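PDB 2NRH: transcriptional activator, putative, Baf family, which probably phosphorylates pantothenate with ATP in the first step of coenzyme A biosynthesis, as expected of a type III pantothenate kinase. Local coordinates for residues B[89-94]-B[193-198]; B[40-43]-B[47-50]; B[110-113]-B[117-120]. The protein carries 2 engineered substitutions. One frame throughout, in Å; residues are numbered along the deposited sequence.

Contact 1: residues B[89-94]-B[193-198]; sequences VVDAGS and LLIFRG. With SO4 (sulfate ion), chain D.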
# COMPACT_ATOMS: atom_id res chain seq x y z
N VAL B 89 -0.67 12.12 13.90
CA VAL B 89 -0.64 12.97 12.71
C VAL B 89 -0.49 12.19 11.40
O VAL B 89 0.43 11.43 11.23
CB VAL B 89 0.39 14.07 12.82
CG1 VAL B 89 0.23 15.06 11.65
CG2 VAL B 89 0.22 14.82 14.13
N VAL B 90 -1.45 12.40 10.49
CA VAL B 90 -1.57 11.70 9.20
C VAL B 90 -1.58 12.77 8.13
O VAL B 90 -2.43 13.62 8.13
CB VAL B 90 -2.85 10.81 9.14
CG1 VAL B 90 -2.86 9.90 7.84
CG2 VAL B 90 -2.92 9.87 10.36
N ASP B 91 -0.56 12.76 7.26
CA ASP B 91 -0.50 13.62 6.09
C ASP B 91 -0.69 12.70 4.88
O ASP B 91 0.19 11.87 4.52
CB ASP B 91 0.84 14.33 6.00
CG ASP B 91 0.86 15.42 4.94
OD1 ASP B 91 -0.17 15.67 4.27
OD2 ASP B 91 1.95 16.07 4.77
N ALA B 92 -1.85 12.86 4.27
CA ALA B 92 -2.29 12.02 3.18
C ALA B 92 -2.22 12.79 1.83
O ALA B 92 -3.16 13.50 1.44
CB ALA B 92 -3.67 11.44 3.48
N GLY B 93 -1.07 12.66 1.17
CA GLY B 93 -0.84 13.19 -0.18
C GLY B 93 -0.27 12.08 -1.05
O GLY B 93 -0.80 10.97 -1.08
N SER B 94 0.84 12.39 -1.71
CA SER B 94 1.58 11.49 -2.59
C SER B 94 2.03 10.27 -1.86
O SER B 94 2.19 9.22 -2.44
CB SER B 94 2.87 12.14 -3.05
OG SER B 94 2.58 13.42 -3.48
N LEU B 193 -4.26 23.03 6.82
CA LEU B 193 -3.12 23.88 7.07
C LEU B 193 -2.23 23.44 8.23
O LEU B 193 -1.55 24.27 8.79
CB LEU B 193 -3.57 25.32 7.32
CG LEU B 193 -4.56 26.04 6.39
CD1 LEU B 193 -5.12 27.26 7.11
CD2 LEU B 193 -3.95 26.48 5.08
N LEU B 194 -2.20 22.16 8.56
CA LEU B 194 -1.37 21.73 9.69
C LEU B 194 0.09 22.21 9.67
O LEU B 194 0.65 22.63 10.71
CB LEU B 194 -1.36 20.21 9.84
CG LEU B 194 -2.19 19.65 10.95
CD1 LEU B 194 -1.63 18.30 11.31
CD2 LEU B 194 -2.23 20.61 12.23
N ILE B 195 0.70 22.12 8.50
CA ILE B 195 2.10 22.36 8.31
C ILE B 195 2.34 23.85 8.47
O ILE B 195 3.25 24.25 9.17
CB ILE B 195 2.57 21.81 6.91
CG1 ILE B 195 2.73 20.30 6.97
CG2 ILE B 195 3.90 22.36 6.52
CD1 ILE B 195 3.27 19.67 5.71
N PHE B 196 1.52 24.66 7.81
CA PHE B 196 1.64 26.12 7.88
C PHE B 196 1.41 26.64 9.29
O PHE B 196 1.89 27.73 9.62
CB PHE B 196 0.66 26.81 6.93
CG PHE B 196 1.05 26.78 5.51
CD1 PHE B 196 2.29 27.29 5.10
CD2 PHE B 196 0.19 26.26 4.56
CE1 PHE B 196 2.67 27.26 3.76
CE2 PHE B 196 0.55 26.22 3.20
CZ PHE B 196 1.80 26.73 2.81
N ARG B 197 0.64 25.91 10.10
CA ARG B 197 0.51 26.19 11.53
C ARG B 197 1.82 25.93 12.33
O ARG B 197 2.21 26.72 13.18
CB ARG B 197 -0.65 25.40 12.16
CG ARG B 197 -2.04 25.78 11.67
CD ARG B 197 -3.20 25.22 12.58
NE ARG B 197 -4.29 26.21 12.70
CZ ARG B 197 -5.14 26.31 13.74
NH1 ARG B 197 -5.08 25.47 14.78
NH2 ARG B 197 -6.07 27.25 13.71
N GLY B 198 2.49 24.80 12.06
CA GLY B 198 3.85 24.58 12.56
C GLY B 198 4.80 25.70 12.18
O GLY B 198 5.52 26.25 13.04
S SO4 D . 4.70 16.50 -2.92
O1 SO4 D . 3.55 15.99 -2.17
O2 SO4 D . 4.64 15.85 -4.24
O3 SO4 D . 4.56 17.94 -3.08
O4 SO4 D . 5.96 16.16 -2.24
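V89 turns CG1 anti to its own backbone N (chi1 -172°), and L194 meets it from the helix with a first torsion away from the staggered positions (chi1 -105°). The two side chains reach toward each other tip to tip, with V89 CG1 and L194 CD1 in apolar contact at 3.8 Å. Two residues on along the same side of the strand, D91 also carries its CG away from the backbone N, and its carboxylate stands next to I195. Here the approach is across rather than head-on: the isoleucine runs out through an extended chi2 until CD1 lies 3.9 Å from D91 OD2, a van der Waals touch to an oxygen.

Strand 87-92 is the middle strand of a five-stranded mixed sheet in order 3-2-1-4-5, the arrangement of an actin-like ATPase (ASKHA) domain, and helix 194-204 packs against one of its faces. Helix 75-81 joins them: V89 and I195 both touch A80. I195 also lies close to D7 of the predicted ATP site and to D76, the predicted proton acceptor.

Beyond D91 the strand gives way to the loop at G93 and S94, which has no contact with the helix. Instead S94 OG donates a hydrogen bond of 3.0 Å to O1 of a sulfate, consistent with its predicted place in the ATP site. D91, a predicted potassium ligand, has a different sulfate about 4 Å from its side chain, measured between nearest atoms. Both anions probably came from the crystallisation liquor.

Contact 2: residues B[40-43]-B[47-50]; sequences YINV and LKEH
N42 and K48 lie aslant of one another, the amide reaching out from the end of the strand and the lysine folding back over it from the first turn of the helix. The lysine is extended through its middle and then bends at chi4 (-37°), so it bows around the amide nitrogen with the inside of the curve facing N42. Two separate points of the chain therefore approach the same atom: K48 CG lies 3.7 Å from N42 ND2, and K48 NZ is also 3.7 Å from N42 ND2. Both groups on that second line are donors, and a water takes up their hydrogens. It accepts from N42 ND2 at 3.0 Å and, weakly, from K48 NZ at 3.4 Å.

The other end of the amide is tied back to its own chain. N42 OD1 accepts a hydrogen bond from the backbone N of N44, two residues further on, an Asx turn that fixes the rotation of the amide and hands ND2 to the lysine side. On the OD1 side L47 only grazes it, with L47 CB 4.5 Å from N42 OD1. The leucine continues into an apolar pocket lined by I8 and by I26, F29 and L30 of helix 26-30. The lysine ammonium has another partner in E45, though that ion pair is long and weak.

N42 also packs on I8, which places the turn beside the predicted ATP site. The whole forms the first half of a beta-alpha-beta crossover, in which strand 38-42 turns into helix 48-53 before the parallel strand 57-59 in the N-terminal sheet.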
# COMPACT_ATOMS: atom_id res chain seq x y z
N TYR B 40 10.37 29.50 4.45
CA TYR B 40 10.13 28.24 3.82
C TYR B 40 10.61 27.05 4.63
O TYR B 40 11.46 27.19 5.50
CB TYR B 40 10.72 28.24 2.41
CG TYR B 40 12.21 28.06 2.33
CD1 TYR B 40 12.75 26.80 2.16
CD2 TYR B 40 13.09 29.17 2.43
CE1 TYR B 40 14.15 26.60 2.08
CE2 TYR B 40 14.49 28.98 2.34
CZ TYR B 40 15.01 27.70 2.17
OH TYR B 40 16.37 27.49 2.09
N ILE B 41 10.04 25.88 4.32
CA ILE B 41 10.67 24.56 4.53
C ILE B 41 10.71 23.79 3.17
O ILE B 41 9.91 24.01 2.26
CB ILE B 41 9.94 23.75 5.57
CG1 ILE B 41 8.53 23.37 5.08
CG2 ILE B 41 9.89 24.51 6.92
CD1 ILE B 41 7.76 22.55 6.07
N ASN B 42 11.66 22.87 3.04
CA ASN B 42 11.89 22.20 1.76
C ASN B 42 12.38 20.76 1.98
O ASN B 42 13.26 20.55 2.79
CB ASN B 42 12.90 23.02 0.92
CG ASN B 42 13.40 22.24 -0.26
OD1 ASN B 42 12.62 21.78 -1.09
ND2 ASN B 42 14.73 22.10 -0.36
N VAL B 43 11.76 19.80 1.29
CA VAL B 43 12.23 18.40 1.27
C VAL B 43 12.81 18.05 -0.09
O VAL B 43 13.31 16.99 -0.31
CB VAL B 43 11.10 17.34 1.65
CG1 VAL B 43 10.59 17.57 3.05
CG2 VAL B 43 9.96 17.30 0.59
N LEU B 47 16.34 21.31 -4.99
CA LEU B 47 16.08 22.73 -5.03
C LEU B 47 16.91 23.49 -4.04
O LEU B 47 16.75 24.71 -3.91
CB LEU B 47 14.59 23.10 -4.86
CG LEU B 47 13.46 22.60 -5.79
CD1 LEU B 47 12.13 23.13 -5.32
CD2 LEU B 47 13.66 22.91 -7.27
N LYS B 48 17.76 22.77 -3.32
CA LYS B 48 18.62 23.39 -2.32
C LYS B 48 19.57 24.53 -2.80
O LYS B 48 19.65 25.57 -2.16
CB LYS B 48 19.34 22.32 -1.52
CG LYS B 48 18.40 21.55 -0.59
CD LYS B 48 19.22 20.66 0.34
CE LYS B 48 18.42 19.49 1.02
NZ LYS B 48 17.00 19.74 1.45
N GLU B 49 20.25 24.35 -3.94
CA GLU B 49 21.09 25.38 -4.54
C GLU B 49 20.26 26.61 -4.97
O GLU B 49 20.61 27.77 -4.72
CB GLU B 49 21.75 24.79 -5.79
CG GLU B 49 23.27 24.62 -5.73
CD GLU B 49 24.01 25.67 -6.58
OE1 GLU B 49 23.87 26.89 -6.29
OE2 GLU B 49 24.76 25.28 -7.52
N HIS B 50 19.17 26.32 -5.66
CA HIS B 50 18.28 27.36 -6.08
C HIS B 50 17.82 28.22 -4.93
O HIS B 50 17.79 29.42 -5.05
CB HIS B 50 17.07 26.80 -6.81
CG HIS B 50 16.09 27.87 -7.20
ND1 HIS B 50 16.24 28.64 -8.33
CD2 HIS B 50 14.97 28.32 -6.57
CE1 HIS B 50 15.23 29.49 -8.41
NE2 HIS B 50 14.45 29.32 -7.36
O HOH W 1 16.36 23.09 1.95

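Contact 3: residues B[110-113]-B[117-120]; sequences FILP and NYKK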
# COMPACT_ATOMS: atom_id res chain seq x y z
N PHE B 110 5.26 5.98 10.47
CA PHE B 110 5.42 5.09 9.32
C PHE B 110 4.76 5.61 8.06
O PHE B 110 4.00 6.58 8.10
CB PHE B 110 4.96 3.67 9.60
CG PHE B 110 3.55 3.58 10.07
CD1 PHE B 110 2.53 3.19 9.17
CD2 PHE B 110 3.22 3.86 11.42
CE1 PHE B 110 1.19 3.11 9.60
CE2 PHE B 110 1.89 3.75 11.87
CZ PHE B 110 0.85 3.38 10.97
N ILE B 111 5.05 4.91 6.97
CA ILE B 111 4.77 5.41 5.62
C ILE B 111 4.03 4.37 4.78
O ILE B 111 4.28 3.10 4.81
CB ILE B 111 6.09 5.88 4.86
CG1 ILE B 111 6.92 6.81 5.74
CG2 ILE B 111 5.79 6.51 3.48
CD1 ILE B 111 8.32 6.93 5.25
N LEU B 112 3.12 4.91 4.02
CA LEU B 112 2.31 4.09 3.12
C LEU B 112 2.34 4.70 1.74
O LEU B 112 2.51 5.92 1.61
CB LEU B 112 0.89 4.13 3.69
CG LEU B 112 0.21 3.02 4.52
CD1 LEU B 112 1.14 2.23 5.27
CD2 LEU B 112 -0.90 3.54 5.42
N PRO B 113 2.07 3.93 0.68
CA PRO B 113 1.88 4.74 -0.55
C PRO B 113 0.66 5.67 -0.45
O PRO B 113 -0.32 5.37 0.28
CB PRO B 113 1.64 3.67 -1.67
CG PRO B 113 2.12 2.37 -1.09
CD PRO B 113 1.78 2.51 0.43
N ASN B 117 -0.93 6.42 -5.97
CA ASN B 117 0.14 5.43 -6.22
C ASN B 117 -0.31 3.99 -6.11
O ASN B 117 0.13 3.20 -6.89
CB ASN B 117 1.37 5.70 -5.37
CG ASN B 117 2.28 6.71 -6.02
OD1 ASN B 117 2.14 7.05 -7.22
ND2 ASN B 117 3.23 7.21 -5.24
N TYR B 118 -1.20 3.69 -5.15
CA TYR B 118 -1.88 2.37 -5.08
C TYR B 118 -2.57 2.06 -6.42
O TYR B 118 -2.42 0.96 -6.92
CB TYR B 118 -2.95 2.35 -3.98
CG TYR B 118 -2.45 2.05 -2.59
CD1 TYR B 118 -2.08 0.74 -2.21
CD2 TYR B 118 -2.44 3.04 -1.59
CE1 TYR B 118 -1.65 0.46 -0.89
CE2 TYR B 118 -2.02 2.75 -0.25
CZ TYR B 118 -1.63 1.45 0.08
OH TYR B 118 -1.23 1.15 1.42
N LYS B 119 -3.33 3.02 -6.94
CA LYS B 119 -3.99 2.95 -8.27
C LYS B 119 -3.00 2.65 -9.38
O LYS B 119 -3.25 1.75 -10.15
CB LYS B 119 -4.67 4.28 -8.58
CG LYS B 119 -6.07 4.26 -9.19
CD LYS B 119 -6.67 5.67 -9.04
CE LYS B 119 -6.66 6.55 -10.37
NZ LYS B 119 -8.01 6.68 -11.12
N LYS B 120 -1.85 3.36 -9.43
CA LYS B 120 -0.75 3.04 -10.41
C LYS B 120 -0.18 1.63 -10.30
O LYS B 120 0.10 1.01 -11.33
CB LYS B 120 0.48 3.98 -10.29
CG LYS B 120 0.44 5.26 -11.10
CD LYS B 120 1.76 6.09 -11.00
CE LYS B 120 3.03 5.31 -11.59
NZ LYS B 120 4.27 6.20 -11.87
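Y118 OH lies against two apolar groups on one side of it: P113 CD is 3.4 Å from Y118 OH, and L112 CG meets the same hydroxyl at 3.9 Å. The tyrosine reaches back from the helix with CG anti to its carbonyl carbon (chi1 -84°), which brings one face of the ring under P113. P113 sits over that face, its CB 4.2 Å from the centroid of the Y118 ring and 17° off the ring normal, a CH-pi contact offset toward the rim. The proline ring and the phenol side chain cross at about a right angle. On the same side of the ring plane the carbonyl joins in above the CD2-CE2 edge, with P113 O 3.2 Å from Y118 CE2. N117 adds a looser touch of its CB on P113 CB.

Strand 105-113, outermost in its sheet within this chain, leads almost directly into helix 115-125. V154 of helix 146-165 packs on Y118, while P113 packs on Y122 of the second subunit and N117 on I125 of the second subunit, so the turn lies at the dimer interface. Across the two segments the grip is apolar and CH-pi, depending on shape rather than on hydrogen bonds or charge.

How the contacts relate
Following the chain from the N terminus, contact 2 comes first and closes a short loop between strand 38-42 of the N-terminal sheet and helix 48-53. Contact 1 opens later at 89-94 and is completed only at 193-198, near the C terminus, so its loop spans about a hundred residues. Contact 3 opens and closes within that span, joining strand 105-113 to helix 115-125. No loops cross. Contacts 1 and 3 share the second sheet and touch where S94 O lies 3.6 Å from N117 ND2. Contact 1 also meets contact 2, I195 CG2 packing 3.9 Å from I41 CD1, which sets helix 194-204 against strand 38-42 of the first sheet. Contacts 2 and 3 stay apart.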